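Anopheles gambiae adenosine kinase (PDB 3LOO) catalyses the ATP-dependent phosphorylation of adenosine to AMP, as a member of the pfkB family of carbohydrate kinases. Local coordinates at residues A[23-28]-A[97-102]; A[81-86]-A[179-184]; A[208-213]-A[230-235]. All blocks are in the same frame, centred on the assembly; numbering follows the deposited sequence.

Overall arrangement
All three contacts reach the same large sheet, whose central parallel strands run in the order 100-107, 26-29, 179-183, 207-211, 234-238. Contact 1 joins the first two and contact 3 the last two, their centres about 18 Å apart. Contact 2 lies between them, with centres about 12 Å from contact 1 and about 10 Å from contact 3, and sets helix 82-94 against strand 179-183. The strands are linked by backbone pairs: Val-27 N lies 2.9 Å from Phe-179 O, and Phe-180 O 2.9 Å from Met-209 N. Contact 2 touches the bound bis(adenosine)-5'-tetraphosphate directly; the side chain of Asn-211 in contact 3 is about 4 Å from a bound magnesium ion.

Contact 1 of 3, residues A[23-28]-A[97-102]; sequences DGMLVG and PRTAIF
The guanidinium of Arg-98 meets the carboxylate of Asp-23 at its edge: NE donates to Asp-23 OD2 over 2.9 Å in a nearly straight bond (169°). OD2 lies almost in the guanidinium plane, whereas NE stands well above the carboxylate plane, and the two flat groups are turned 67° against each other. The arginine chain bends at chi3 (48°), bringing NE to the carboxylate. The other carboxylate oxygen, OD1, pairs with Arg-96, so the aspartate is shared between two arginines. At the far end, Gly-28 O approaches the ring of Phe-102 obliquely, 3.9 Å from CD1.

In the loops leading into the strands, Gly-24 N donates to Arg-98 O at 2.7 Å, ahead of a weak bond from Leu-26 N to Thr-99 O. Parallel pairing proper follows from Leu-26 and Ala-100, with Ile-101 N to Leu-26 O and Gly-28 N to Ile-101 O both at 2.9 Å. Ile-101 CD1 reaches over Gly-24, 3.6 Å from its CA, on the face shared with Val-27. On the other face Leu-26 CD2 packs against Ala-100 CB at 3.9 Å.

That second face is covered by helices 82-94 and 315-328, through Leu-87 and Gln-91 against Ala-100 and Leu-324 and Leu-328 against Leu-26. In the sheet, strand 26-29 lies between strands 100-107 and 179-183.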
loop_
_atom_site.group_PDB
_atom_site.type_symbol
_atom_site.label_atom_id
_atom_site.label_comp_id
_atom_site.label_asym_id
_atom_site.label_seq_id
_atom_site.Cartn_x
_atom_site.Cartn_y
_atom_site.Cartn_z
ATOM N N ASP A 23 -8.066 4.581 20.020
ATOM C CA ASP A 23 -7.634 3.340 19.406
ATOM C C ASP A 23 -8.539 2.986 18.207
ATOM O O ASP A 23 -9.746 3.239 18.199
ATOM C CB ASP A 23 -7.643 2.162 20.394
ATOM C CG ASP A 23 -6.630 2.310 21.549
ATOM O OD1 ASP A 23 -5.768 3.200 21.542
ATOM O OD2 ASP A 23 -6.738 1.503 22.476
ATOM N N GLY A 24 -7.944 2.389 17.191
ATOM C CA GLY A 24 -8.733 1.819 16.106
ATOM C C GLY A 24 -9.456 2.826 15.218
ATOM O O GLY A 24 -10.488 2.513 14.663
ATOM N N MET A 25 -8.905 4.018 15.031
ATOM C CA MET A 25 -9.531 4.942 14.076
ATOM C C MET A 25 -9.389 4.498 12.590
ATOM O O MET A 25 -10.257 4.802 11.751
ATOM C CB MET A 25 -8.964 6.345 14.244
ATOM C CG MET A 25 -9.095 6.863 15.694
ATOM S SD MET A 25 -8.493 8.514 15.835
ATOM C CE MET A 25 -6.758 8.408 15.690
ATOM N N LEU A 26 -8.279 3.808 12.284
ATOM C CA LEU A 26 -7.922 3.458 10.910
ATOM C C LEU A 26 -7.844 1.938 10.832
ATOM O O LEU A 26 -7.193 1.322 11.668
ATOM C CB LEU A 26 -6.559 4.070 10.586
ATOM C CG LEU A 26 -5.852 3.584 9.312
ATOM C CD1 LEU A 26 -6.702 3.871 8.053
ATOM C CD2 LEU A 26 -4.487 4.265 9.198
ATOM N N VAL A 27 -8.558 1.322 9.891
ATOM C CA VAL A 27 -8.277 -0.072 9.581
ATOM C C VAL A 27 -7.722 -0.226 8.171
ATOM O O VAL A 27 -8.209 0.408 7.243
ATOM C CB VAL A 27 -9.368 -1.133 9.942
ATOM C CG1 VAL A 27 -10.490 -0.616 10.766
ATOM C CG2 VAL A 27 -9.799 -2.027 8.734
ATOM N N GLY A 28 -6.661 -1.030 8.074
ATOM C CA GLY A 28 -6.005 -1.360 6.824
ATOM C C GLY A 28 -6.133 -2.841 6.560
ATOM O O GLY A 28 -6.001 -3.642 7.462
ATOM N N PRO A 97 0.174 4.303 20.106
ATOM C CA PRO A 97 -0.064 2.930 19.723
ATOM C C PRO A 97 -1.550 2.596 19.608
ATOM O O PRO A 97 -2.399 3.184 20.320
ATOM C CB PRO A 97 0.612 2.118 20.857
ATOM C CG PRO A 97 1.739 3.010 21.349
ATOM C CD PRO A 97 1.093 4.401 21.269
ATOM N N ARG A 98 -1.848 1.672 18.697
ATOM C CA ARG A 98 -3.206 1.103 18.517
ATOM C C ARG A 98 -4.166 2.006 17.788
ATOM O O ARG A 98 -5.338 1.651 17.628
ATOM C CB ARG A 98 -3.815 0.632 19.863
ATOM C CG ARG A 98 -3.099 -0.555 20.518
ATOM C CD ARG A 98 -3.708 -0.832 21.927
ATOM N NE ARG A 98 -5.181 -0.866 21.879
ATOM C CZ ARG A 98 -5.921 -1.956 21.714
ATOM N NH1 ARG A 98 -5.344 -3.130 21.561
ATOM N NH2 ARG A 98 -7.258 -1.869 21.716
ATOM N N THR A 99 -3.685 3.161 17.335
ATOM C CA THR A 99 -4.495 4.082 16.552
ATOM C C THR A 99 -4.874 3.421 15.187
ATOM O O THR A 99 -5.968 3.658 14.671
ATOM C CB THR A 99 -3.825 5.465 16.361
ATOM O OG1 THR A 99 -3.465 6.002 17.642
ATOM C CG2 THR A 99 -4.781 6.457 15.724
ATOM N N ALA A 100 -3.967 2.596 14.640
ATOM C CA ALA A 100 -4.246 1.838 13.401
ATOM C C ALA A 100 -4.294 0.334 13.650
ATOM O O ALA A 100 -3.491 -0.213 14.439
ATOM C CB ALA A 100 -3.229 2.184 12.296
ATOM N N ILE A 101 -5.265 -0.319 13.012
ATOM C CA ILE A 101 -5.433 -1.758 13.061
ATOM C C ILE A 101 -5.101 -2.371 11.668
ATOM O O ILE A 101 -5.564 -1.848 10.655
ATOM C CB ILE A 101 -6.886 -2.121 13.406
ATOM C CG1 ILE A 101 -7.240 -1.626 14.837
ATOM C CG2 ILE A 101 -7.082 -3.630 13.337
ATOM C CD1 ILE A 101 -8.737 -1.619 15.059
ATOM N N PHE A 102 -4.291 -3.432 11.638
ATOM C CA PHE A 102 -3.963 -4.122 10.383
ATOM C C PHE A 102 -4.608 -5.517 10.312
ATOM O O PHE A 102 -4.444 -6.323 11.231
ATOM C CB PHE A 102 -2.425 -4.205 10.155
ATOM C CG PHE A 102 -2.042 -4.956 8.856
ATOM C CD1 PHE A 102 -2.154 -4.333 7.626
ATOM C CD2 PHE A 102 -1.624 -6.251 8.893
ATOM C CE1 PHE A 102 -1.856 -5.004 6.423
ATOM C CE2 PHE A 102 -1.314 -6.955 7.677
ATOM C CZ PHE A 102 -1.436 -6.311 6.447
#

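Contact 2 of 3, residues A[81-86]-A[179-184]; sequences GSVQNS and FFYVSG. With B4P (bis(adenosine)-5'-tetraphosphate), chain D.
Val-83 sets one methyl against Ser-183 and the other against the ring of Tyr-181. CG2 sits 3.5 Å from Ser-183 CB, while CG1, anti to the backbone N (chi1 173°), lies 4.0 Å from Tyr-181 CD2 and approaches the ring obliquely. Ser-86 CB approaches CE2 from the other side of the ring plane, also obliquely, 4.1 Å away.

No direct hydrogen bond joins the two segments; a water bridges them instead. It lies in the plane of the Tyr-181 ring, 2.5 Å from OH, and donates to Ser-82 OG and Ser-86 OG. The hydroxyls have further partners: both serines bond to Asp-317, and the tyrosine to Asn-211, tying the water site to helix 315-328 and strand 207-211.

On the ligand side, the start of the helix grips one adenosine moiety. Gly-81, at the N-cap position, donates its N to ribose O2E at 2.8 Å; Ser-82 N reaches adenine N3A at 3.2 Å. Asn-85 ND2 bonds to O3E at 3.1 Å and also to Asp-317 OD2, which probably helps to orient the amide. The helix N-terminus and Asn-85 line part of a pocket that receives the adenine and both ribose hydroxyls, consistent with the adenosine site of a pfkB-family kinase.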
loop_
_atom_site.group_PDB
_atom_site.type_symbol
_atom_site.label_atom_id
_atom_site.label_comp_id
_atom_site.label_asym_id
_atom_site.label_seq_id
_atom_site.Cartn_x
_atom_site.Cartn_y
_atom_site.Cartn_z
ATOM N N GLY A 81 5.132 -5.550 2.785
ATOM C CA GLY A 81 3.709 -5.454 2.487
ATOM C C GLY A 81 3.308 -3.972 2.478
ATOM O O GLY A 81 3.605 -3.203 3.417
ATOM N N SER A 82 2.686 -3.566 1.383
ATOM C CA SER A 82 2.352 -2.161 1.144
ATOM C C SER A 82 1.544 -1.499 2.297
ATOM O O SER A 82 1.981 -0.518 2.871
ATOM C CB SER A 82 1.570 -2.052 -0.165
ATOM O OG SER A 82 1.286 -0.698 -0.448
ATOM N N VAL A 83 0.371 -2.035 2.603
ATOM C CA VAL A 83 -0.520 -1.441 3.594
ATOM C C VAL A 83 0.122 -1.532 4.985
ATOM O O VAL A 83 0.060 -0.583 5.760
ATOM C CB VAL A 83 -1.936 -2.160 3.621
ATOM C CG1 VAL A 83 -2.803 -1.615 4.799
ATOM C CG2 VAL A 83 -2.636 -1.982 2.294
ATOM N N GLN A 84 0.743 -2.675 5.296
ATOM C CA GLN A 84 1.506 -2.794 6.530
ATOM C C GLN A 84 2.565 -1.699 6.709
ATOM O O GLN A 84 2.634 -1.080 7.790
ATOM C CB GLN A 84 2.124 -4.190 6.690
ATOM C CG GLN A 84 2.548 -4.436 8.142
ATOM C CD GLN A 84 2.803 -5.907 8.462
ATOM O OE1 GLN A 84 2.374 -6.381 9.503
ATOM N NE2 GLN A 84 3.561 -6.616 7.595
ATOM N N ASN A 85 3.368 -1.466 5.670
ATOM C CA ASN A 85 4.371 -0.407 5.664
ATOM C C ASN A 85 3.734 0.962 5.962
ATOM O O ASN A 85 4.259 1.733 6.754
ATOM C CB ASN A 85 5.016 -0.235 4.277
ATOM C CG ASN A 85 6.047 -1.309 3.925
ATOM O OD1 ASN A 85 6.585 -2.010 4.783
ATOM N ND2 ASN A 85 6.296 -1.449 2.616
ATOM N N SER A 86 2.630 1.264 5.268
ATOM C CA SER A 86 1.957 2.547 5.420
ATOM C C SER A 86 1.441 2.748 6.862
ATOM O O SER A 86 1.603 3.817 7.449
ATOM C CB SER A 86 0.828 2.671 4.387
ATOM O OG SER A 86 1.347 2.901 3.072
ATOM N N PHE A 179 -11.881 5.320 9.301
ATOM C CA PHE A 179 -11.092 5.414 8.042
ATOM C C PHE A 179 -10.666 4.002 7.635
ATOM O O PHE A 179 -10.295 3.178 8.504
ATOM C CB PHE A 179 -9.801 6.225 8.235
ATOM C CG PHE A 179 -10.025 7.639 8.725
ATOM C CD1 PHE A 179 -10.265 8.681 7.820
ATOM C CD2 PHE A 179 -9.977 7.926 10.100
ATOM C CE1 PHE A 179 -10.490 9.981 8.282
ATOM C CE2 PHE A 179 -10.180 9.215 10.568
ATOM C CZ PHE A 179 -10.444 10.250 9.659
ATOM N N PHE A 180 -10.667 3.738 6.324
ATOM C CA PHE A 180 -10.328 2.415 5.795
ATOM C C PHE A 180 -9.351 2.590 4.649
ATOM O O PHE A 180 -9.507 3.509 3.827
ATOM C CB PHE A 180 -11.575 1.649 5.306
ATOM C CG PHE A 180 -12.576 1.361 6.387
ATOM C CD1 PHE A 180 -12.446 0.240 7.194
ATOM C CD2 PHE A 180 -13.639 2.245 6.620
ATOM C CE1 PHE A 180 -13.374 -0.042 8.197
ATOM C CE2 PHE A 180 -14.583 2.003 7.644
ATOM C CZ PHE A 180 -14.446 0.854 8.446
ATOM N N TYR A 181 -8.339 1.725 4.620
ATOM C CA TYR A 181 -7.309 1.777 3.587
ATOM C C TYR A 181 -7.024 0.364 3.099
ATOM O O TYR A 181 -6.745 -0.536 3.906
ATOM C CB TYR A 181 -6.030 2.456 4.084
ATOM C CG TYR A 181 -4.944 2.531 3.046
ATOM C CD1 TYR A 181 -5.186 3.100 1.777
ATOM C CD2 TYR A 181 -3.666 2.006 3.304
ATOM C CE1 TYR A 181 -4.164 3.152 0.788
ATOM C CE2 TYR A 181 -2.660 2.038 2.349
ATOM C CZ TYR A 181 -2.909 2.621 1.089
ATOM O OH TYR A 181 -1.907 2.676 0.153
ATOM N N VAL A 182 -7.062 0.176 1.779
ATOM C CA VAL A 182 -6.819 -1.131 1.175
ATOM C C VAL A 182 -5.890 -0.954 -0.020
ATOM O O VAL A 182 -5.980 0.043 -0.706
ATOM C CB VAL A 182 -8.124 -1.806 0.733
ATOM C CG1 VAL A 182 -7.847 -3.196 0.155
ATOM C CG2 VAL A 182 -9.098 -1.992 1.936
ATOM N N SER A 183 -4.984 -1.893 -0.262
ATOM C CA SER A 183 -4.107 -1.776 -1.458
ATOM C C SER A 183 -4.778 -2.500 -2.622
ATOM O O SER A 183 -5.559 -3.431 -2.406
ATOM C CB SER A 183 -2.745 -2.419 -1.211
ATOM O OG SER A 183 -2.937 -3.779 -0.839
ATOM N N GLY A 184 -4.467 -2.100 -3.851
ATOM C CA GLY A 184 -4.851 -2.943 -5.006
ATOM C C GLY A 184 -4.248 -4.349 -4.932
ATOM O O GLY A 184 -4.867 -5.320 -5.386
HETATM P PA B4P D . 8.347 0.045 -3.787
HETATM O O1A B4P D . 9.686 0.237 -3.092
HETATM O O2A B4P D . 8.353 -0.643 -5.151
HETATM O O3A B4P D . 7.810 1.525 -4.102
HETATM P PB B4P D . 6.405 2.036 -3.549
HETATM O O1B B4P D . 6.435 2.218 -2.029
HETATM O O2B B4P D . 5.227 1.331 -4.199
HETATM O O3B B4P D . 6.811 3.477 -4.274
HETATM P PG B4P D . 6.020 4.253 -5.442
HETATM O O1G B4P D . 6.547 3.924 -6.798
HETATM O O2G B4P D . 4.547 3.960 -5.236
HETATM O O3G B4P D . 6.269 5.802 -5.122
HETATM P PD B4P D . 7.148 6.915 -5.891
HETATM O O1D B4P D . 8.391 6.265 -6.376
HETATM O O2D B4P D . 6.314 7.750 -6.821
HETATM O O5E B4P D . 7.281 -0.659 -2.783
HETATM C C5E B4P D . 7.875 -1.713 -2.057
HETATM C C4E B4P D . 6.912 -2.531 -1.247
HETATM O O4E B4P D . 5.886 -3.133 -2.038
HETATM C C3E B4P D . 7.671 -3.693 -0.668
HETATM O O3E B4P D . 7.857 -3.358 0.722
HETATM C C2E B4P D . 6.736 -4.888 -0.812
HETATM O O2E B4P D . 6.521 -5.639 0.390
HETATM C C1E B4P D . 5.433 -4.273 -1.355
HETATM N N9A B4P D . 4.791 -5.210 -2.294
HETATM C C8A B4P D . 5.245 -5.637 -3.509
HETATM N N7A B4P D . 4.327 -6.510 -4.018
HETATM C C5A B4P D . 3.312 -6.665 -3.117
HETATM C C6A B4P D . 2.116 -7.400 -3.079
HETATM N N6A B4P D . 1.731 -8.254 -4.078
HETATM N N1A B4P D . 1.325 -7.309 -1.980
HETATM C C2A B4P D . 1.643 -6.483 -0.951
HETATM N N3A B4P D . 2.774 -5.760 -0.971
HETATM C C4A B4P D . 3.612 -5.827 -2.039
HETATM O O5F B4P D . 7.563 7.794 -4.617
HETATM C C5F B4P D . 6.615 8.187 -3.630
HETATM C C4F B4P D . 7.231 9.372 -2.887
HETATM O O4F B4P D . 8.585 9.106 -2.479
HETATM C C3F B4P D . 7.383 10.572 -3.806
HETATM O O3F B4P D . 6.136 11.244 -3.923
HETATM C C2F B4P D . 8.453 11.382 -3.100
HETATM O O2F B4P D . 7.874 12.170 -2.041
HETATM C C1F B4P D . 9.387 10.292 -2.542
HETATM N N9B B4P D . 10.475 10.077 -3.548
HETATM C C8B B4P D . 10.547 9.063 -4.434
HETATM N N7B B4P D . 11.651 9.173 -5.210
HETATM C C5B B4P D . 12.325 10.280 -4.835
HETATM C C6B B4P D . 13.489 10.923 -5.247
HETATM N N6B B4P D . 14.216 10.386 -6.260
HETATM N N1B B4P D . 13.894 12.068 -4.615
HETATM C C2B B4P D . 13.171 12.606 -3.601
HETATM N N3B B4P D . 12.016 12.029 -3.164
HETATM C C4B B4P D . 11.544 10.880 -3.742
HETATM O O HOH W 1 0.159 1.476 1.027
#

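Contact 3 of 3, residues A[208-213]-A[230-235]; sequences FMMNLS and PYVDVL
Phe-208 opens a parallel strand pairing between strands 207-211 and 234-238, joined by helices 216-220 and 222-228 in a beta-alpha-beta crossover of the ribokinase-like (pfkB) fold. Its backbone is held at both polar atoms: N donates to the anti lone pair of Asp-233 OD1 at 2.9 Å, and O accepts from Asp-233 N at 2.7 Å and weakly from Val-234 N. The other carboxylate oxygen of the aspartate, OD2, forms a salt bridge with Lys-268. Val-232 CG2 comes at the edge of the phenylalanine ring, 4.0 Å from CD2.

Met-209 lies alongside Val-234, its CG 3.6 Å from the valine CB, and its side chain touches Leu-324 and Leu-327 of helix 315-328. Met-210 belongs to the opposite face of the sheet. With chi1 at 62°, its CG stands between the backbone N and carbonyl carbon, where it meets Val-232 CG2 at 3.7 Å; the side chains cross at about a right angle. Met-210 N donates to Val-234 O at 3.0 Å. The strand ends at Asn-211. Leu-212 packs across Leu-235, CG to CD1, and Ser-213 N closes an Asx turn on Asn-211 OD1 at 2.9 Å, tilted 18° from the amide carbonyl plane.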
loop_
_atom_site.group_PDB
_atom_site.type_symbol
_atom_site.label_atom_id
_atom_site.label_comp_id
_atom_site.label_asym_id
_atom_site.label_seq_id
_atom_site.Cartn_x
_atom_site.Cartn_y
_atom_site.Cartn_z
ATOM N N PHE A 208 -13.137 5.634 2.585
ATOM C CA PHE A 208 -12.523 4.396 2.036
ATOM C C PHE A 208 -11.478 4.876 1.019
ATOM O O PHE A 208 -11.741 5.733 0.154
ATOM C CB PHE A 208 -13.544 3.415 1.456
ATOM C CG PHE A 208 -12.918 2.141 0.932
ATOM C CD1 PHE A 208 -12.737 1.062 1.765
ATOM C CD2 PHE A 208 -12.435 2.070 -0.394
ATOM C CE1 PHE A 208 -12.126 -0.096 1.312
ATOM C CE2 PHE A 208 -11.789 0.919 -0.869
ATOM C CZ PHE A 208 -11.637 -0.171 0.005
ATOM N N MET A 209 -10.272 4.369 1.192
ATOM C CA MET A 209 -9.134 4.825 0.437
ATOM C C MET A 209 -8.413 3.576 -0.087
ATOM O O MET A 209 -8.442 2.502 0.537
ATOM C CB MET A 209 -8.216 5.681 1.327
ATOM C CG MET A 209 -8.962 6.896 1.980
ATOM S SD MET A 209 -7.979 7.739 3.205
ATOM C CE MET A 209 -8.313 6.685 4.621
ATOM N N MET A 210 -7.760 3.719 -1.230
ATOM C CA MET A 210 -7.029 2.581 -1.793
ATOM C C MET A 210 -5.870 3.046 -2.648
ATOM O O MET A 210 -5.739 4.217 -2.967
ATOM C CB MET A 210 -7.955 1.620 -2.560
ATOM C CG MET A 210 -8.681 2.213 -3.776
ATOM S SD MET A 210 -9.227 0.954 -4.990
ATOM C CE MET A 210 -7.645 0.583 -5.787
ATOM N N ASN A 211 -5.021 2.096 -3.002
ATOM C CA ASN A 211 -3.835 2.398 -3.760
ATOM C C ASN A 211 -3.916 1.580 -5.045
ATOM O O ASN A 211 -4.374 0.412 -5.005
ATOM C CB ASN A 211 -2.635 1.917 -2.967
ATOM C CG ASN A 211 -1.386 2.610 -3.354
ATOM O OD1 ASN A 211 -0.919 2.488 -4.496
ATOM N ND2 ASN A 211 -0.830 3.392 -2.417
ATOM N N LEU A 212 -3.410 2.129 -6.155
ATOM C CA LEU A 212 -3.345 1.316 -7.369
ATOM C C LEU A 212 -2.348 0.184 -7.249
ATOM O O LEU A 212 -2.506 -0.841 -7.913
ATOM C CB LEU A 212 -3.127 2.161 -8.619
ATOM C CG LEU A 212 -4.273 3.084 -9.027
ATOM C CD1 LEU A 212 -3.784 4.034 -10.120
ATOM C CD2 LEU A 212 -5.562 2.239 -9.436
ATOM N N SER A 213 -1.327 0.382 -6.409
ATOM C CA SER A 213 -0.300 -0.625 -6.048
ATOM C C SER A 213 0.741 -1.001 -7.110
ATOM O O SER A 213 1.942 -1.005 -6.823
ATOM C CB SER A 213 -0.946 -1.891 -5.487
ATOM O OG SER A 213 -1.570 -1.614 -4.239
ATOM N N PRO A 230 -16.857 3.521 -7.170
ATOM C CA PRO A 230 -17.875 4.449 -6.630
ATOM C C PRO A 230 -17.704 4.708 -5.131
ATOM O O PRO A 230 -18.121 5.728 -4.612
ATOM C CB PRO A 230 -19.208 3.684 -6.882
ATOM C CG PRO A 230 -18.893 2.884 -8.212
ATOM C CD PRO A 230 -17.486 2.373 -7.878
ATOM N N TYR A 231 -17.079 3.760 -4.438
ATOM C CA TYR A 231 -16.937 3.819 -2.993
ATOM C C TYR A 231 -15.564 4.292 -2.590
ATOM O O TYR A 231 -15.233 4.302 -1.406
ATOM C CB TYR A 231 -17.175 2.440 -2.410
ATOM C CG TYR A 231 -18.408 1.779 -2.951
ATOM C CD1 TYR A 231 -19.686 2.125 -2.477
ATOM C CD2 TYR A 231 -18.318 0.851 -3.990
ATOM C CE1 TYR A 231 -20.838 1.516 -2.993
ATOM C CE2 TYR A 231 -19.463 0.261 -4.537
ATOM C CZ TYR A 231 -20.711 0.594 -4.030
ATOM O OH TYR A 231 -21.830 -0.035 -4.538
ATOM N N VAL A 232 -14.758 4.680 -3.556
ATOM C CA VAL A 232 -13.403 5.178 -3.241
ATOM C C VAL A 232 -13.398 6.674 -3.035
ATOM O O VAL A 232 -13.714 7.418 -3.963
ATOM C CB VAL A 232 -12.385 4.739 -4.303
ATOM C CG1 VAL A 232 -11.055 5.423 -4.097
ATOM C CG2 VAL A 232 -12.221 3.189 -4.227
ATOM N N ASP A 233 -13.037 7.125 -1.813
ATOM C CA ASP A 233 -12.932 8.559 -1.505
ATOM C C ASP A 233 -11.582 9.136 -1.883
ATOM O O ASP A 233 -11.494 10.304 -2.243
ATOM C CB ASP A 233 -13.194 8.834 -0.004
ATOM C CG ASP A 233 -14.597 8.477 0.395
ATOM O OD1 ASP A 233 -14.781 7.419 1.022
ATOM O OD2 ASP A 233 -15.514 9.217 -0.011
ATOM N N VAL A 234 -10.531 8.344 -1.706
ATOM C CA VAL A 234 -9.145 8.753 -2.043
ATOM C C VAL A 234 -8.464 7.578 -2.778
ATOM O O VAL A 234 -8.444 6.440 -2.289
ATOM C CB VAL A 234 -8.276 9.158 -0.799
ATOM C CG1 VAL A 234 -6.935 9.741 -1.244
ATOM C CG2 VAL A 234 -8.984 10.201 0.154
ATOM N N LEU A 235 -7.894 7.876 -3.953
ATOM C CA LEU A 235 -7.090 6.915 -4.696
ATOM C C LEU A 235 -5.634 7.444 -4.789
ATOM O O LEU A 235 -5.415 8.554 -5.249
ATOM C CB LEU A 235 -7.654 6.734 -6.098
ATOM C CG LEU A 235 -6.828 5.831 -7.038
ATOM C CD1 LEU A 235 -6.676 4.449 -6.431
ATOM C CD2 LEU A 235 -7.398 5.747 -8.503
#